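Alpha-1,6-mannanase (Bacteroides thetaiotaomicron, PDB 4V1S) is a family 76 glycoside hydrolase that probably cleaves alpha-1,6-mannosidic linkages within mannan polysaccharides. Local coordinates at residues Ser322-Tyr327 and Tyr384-Asn389. Sequence-based numbering, arbitrary orientation. Where two conformers were deposited one is given.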
loop_
_atom_site.group_PDB
_atom_site.type_symbol
_atom_site.label_atom_id
_atom_site.label_comp_id
_atom_site.label_asym_id
_atom_site.label_seq_id
_atom_site.Cartn_x
_atom_site.Cartn_y
_atom_site.Cartn_z
ATOM N N SER A 322 4.126 -7.314 -5.224
ATOM C CA SER A 322 4.090 -8.778 -5.130
ATOM C C SER A 322 5.196 -9.394 -5.974
ATOM O O SER A 322 5.867 -10.338 -5.530
ATOM C CB SER A 322 2.686 -9.335 -5.506
ATOM O OG SER A 322 1.699 -8.868 -4.574
ATOM N N TRP A 323 5.362 -8.894 -7.195
ATOM C CA TRP A 323 6.463 -9.345 -8.039
ATOM C C TRP A 323 7.837 -9.129 -7.365
ATOM O O TRP A 323 8.693 -10.022 -7.409
ATOM C CB TRP A 323 6.416 -8.714 -9.419
ATOM C CG TRP A 323 5.323 -9.140 -10.235
ATOM C CD1 TRP A 323 4.705 -10.372 -10.248
ATOM C CD2 TRP A 323 4.695 -8.360 -11.245
ATOM N NE1 TRP A 323 3.726 -10.394 -11.213
ATOM C CE2 TRP A 323 3.710 -9.180 -11.861
ATOM C CE3 TRP A 323 4.892 -7.065 -11.716
ATOM C CZ2 TRP A 323 2.867 -8.707 -12.891
ATOM C CZ3 TRP A 323 4.070 -6.597 -12.766
ATOM C CH2 TRP A 323 3.074 -7.417 -13.332
ATOM N N PHE A 324 8.072 -7.947 -6.794
ATOM C CA PHE A 324 9.315 -7.702 -6.091
ATOM C C PHE A 324 9.491 -8.691 -4.941
ATOM O O PHE A 324 10.592 -9.205 -4.745
ATOM C CB PHE A 324 9.384 -6.253 -5.603
ATOM C CG PHE A 324 9.557 -5.216 -6.709
ATOM C CD1 PHE A 324 10.581 -5.359 -7.666
ATOM C CD2 PHE A 324 8.742 -4.073 -6.767
ATOM C CE1 PHE A 324 10.774 -4.391 -8.643
ATOM C CE2 PHE A 324 8.962 -3.087 -7.710
ATOM C CZ PHE A 324 9.958 -3.260 -8.674
ATOM N N ASP A 325 8.417 -8.961 -4.177
ATOM C CA ASP A 325 8.509 -9.912 -3.086
ATOM C C ASP A 325 8.817 -11.310 -3.603
ATOM O O ASP A 325 9.569 -12.049 -2.966
ATOM C CB ASP A 325 7.224 -10.011 -2.274
ATOM C CG ASP A 325 6.970 -8.822 -1.392
ATOM O OD1 ASP A 325 7.843 -7.917 -1.210
ATOM O OD2 ASP A 325 5.840 -8.774 -0.878
ATOM N N MET A 326 8.243 -11.683 -4.749
ATOM C CA MET A 326 8.538 -12.983 -5.345
ATOM C C MET A 326 10.018 -13.099 -5.712
ATOM O O MET A 326 10.622 -14.131 -5.490
ATOM C CB MET A 326 7.666 -13.272 -6.572
ATOM C CG MET A 326 6.275 -13.744 -6.227
ATOM S SD MET A 326 6.270 -15.286 -5.267
ATOM C CE MET A 326 4.527 -15.675 -5.294
ATOM N N TYR A 327 10.600 -12.022 -6.227
ATOM C CA TYR A 327 12.011 -12.027 -6.579
ATOM C C TYR A 327 12.814 -12.196 -5.303
ATOM O O TYR A 327 13.747 -12.985 -5.269
ATOM C CB TYR A 327 12.443 -10.762 -7.342
ATOM C CG TYR A 327 13.931 -10.699 -7.504
ATOM C CD1 TYR A 327 14.565 -11.446 -8.486
ATOM C CD2 TYR A 327 14.739 -9.985 -6.579
ATOM C CE1 TYR A 327 15.943 -11.420 -8.611
ATOM C CE2 TYR A 327 16.128 -9.967 -6.687
ATOM C CZ TYR A 327 16.719 -10.694 -7.708
ATOM O OH TYR A 327 18.085 -10.707 -7.858
ATOM N N TYR A 384 8.538 4.162 -9.093
ATOM C CA TYR A 384 9.842 4.528 -9.662
ATOM C C TYR A 384 10.974 4.315 -8.681
ATOM O O TYR A 384 12.057 3.892 -9.073
ATOM C CB TYR A 384 9.862 5.963 -10.219
ATOM C CG TYR A 384 8.919 6.225 -11.356
ATOM C CD1 TYR A 384 8.668 5.262 -12.333
ATOM C CD2 TYR A 384 8.258 7.451 -11.460
ATOM C CE1 TYR A 384 7.740 5.497 -13.338
ATOM C CE2 TYR A 384 7.383 7.738 -12.522
ATOM C CZ TYR A 384 7.134 6.740 -13.453
ATOM O OH TYR A 384 6.269 6.983 -14.483
ATOM N N MET A 385 10.755 4.650 -7.412
ATOM C CA MET A 385 11.784 4.470 -6.423
ATOM C C MET A 385 12.052 2.967 -6.195
ATOM O O MET A 385 13.205 2.546 -6.009
ATOM C CB MET A 385 11.423 5.171 -5.119
ATOM C CG MET A 385 12.573 5.239 -4.130
ATOM S SD MET A 385 13.922 6.279 -4.623
ATOM C CE MET A 385 13.384 7.861 -3.985
ATOM N N ARG A 386 10.984 2.170 -6.176
ATOM C CA ARG A 386 11.147 0.720 -6.083
ATOM C C ARG A 386 11.991 0.151 -7.220
ATOM O O ARG A 386 12.921 -0.647 -7.011
ATOM C CB ARG A 386 9.808 0.020 -6.044
ATOM C CG ARG A 386 9.002 0.314 -4.796
ATOM C CD ARG A 386 9.520 -0.462 -3.616
ATOM N NE ARG A 386 8.923 -1.772 -3.551
ATOM C CZ ARG A 386 9.454 -2.859 -3.022
ATOM N NH1 ARG A 386 10.659 -2.832 -2.527
ATOM N NH2 ARG A 386 8.739 -3.980 -2.976
ATOM N N ALA A 387 11.656 0.557 -8.418
ATOM C CA ALA A 387 12.406 0.146 -9.606
ATOM C C ALA A 387 13.878 0.589 -9.516
ATOM O O ALA A 387 14.762 -0.163 -9.845
ATOM C CB ALA A 387 11.751 0.715 -10.852
ATOM N N ALA A 388 14.121 1.798 -9.027
ATOM C CA ALA A 388 15.487 2.284 -8.847
ATOM C C ALA A 388 16.272 1.389 -7.890
ATOM O O ALA A 388 17.442 1.083 -8.120
ATOM C CB ALA A 388 15.456 3.724 -8.347
ATOM N N ASN A 389 15.615 0.949 -6.826
ATOM C CA ASN A 389 16.257 0.098 -5.834
ATOM C C ASN A 389 16.610 -1.258 -6.440
ATOM O O ASN A 389 17.702 -1.748 -6.258
ATOM C CB ASN A 389 15.348 -0.045 -4.607
ATOM C CG ASN A 389 16.036 -0.698 -3.446
ATOM O OD1 ASN A 389 17.251 -0.569 -3.275
ATOM N ND2 ASN A 389 15.277 -1.406 -2.638
HETATM O O HOH W 1 9.894 -6.364 -1.957
#
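Water 1 links Asp325 to Arg386: it donates a hydrogen bond to Asp325 OD1 at 2.7 Å and accepts one from Arg386 NH2 at 2.8 Å, lying in the guanidinium plane at its edge. Asp325 OD1 and Arg386 NH2 are 4.4 Å apart, beyond a salt bridge, and the water spans the distance. With two carboxylate oxygens Asp325 serves the water through OD1 and Arg272 through OD2; the several N-H groups of Arg386 suit it to hold Asp321, Glu93 and the water. These residues join helices 313-330 and 374-394, nearly parallel (18°) in what is probably the (alpha/alpha)6 barrel known for family 76. With the local axes 12.0 Å apart, long side chains make the contact. Phe324 lies alongside the arginine, the two pointing opposite ways as they pass. Phe324 CB sits 3.5 Å from Arg386 NH2, while CD2 comes over one guanidinium face, the planes inclined by 64°. Bends at chi2 and chi3 (-87°) leave Arg386 CB, 3.6 Å from Phe324 CE2, and the guanidinium both against the phenylalanine. Flat and apolar, Phe324 also meets Leu336 and Ala339 of helix 334-350; an alanine here would probably strip the ring carbons from the arginine and leave Tyr390 without its stacking partner.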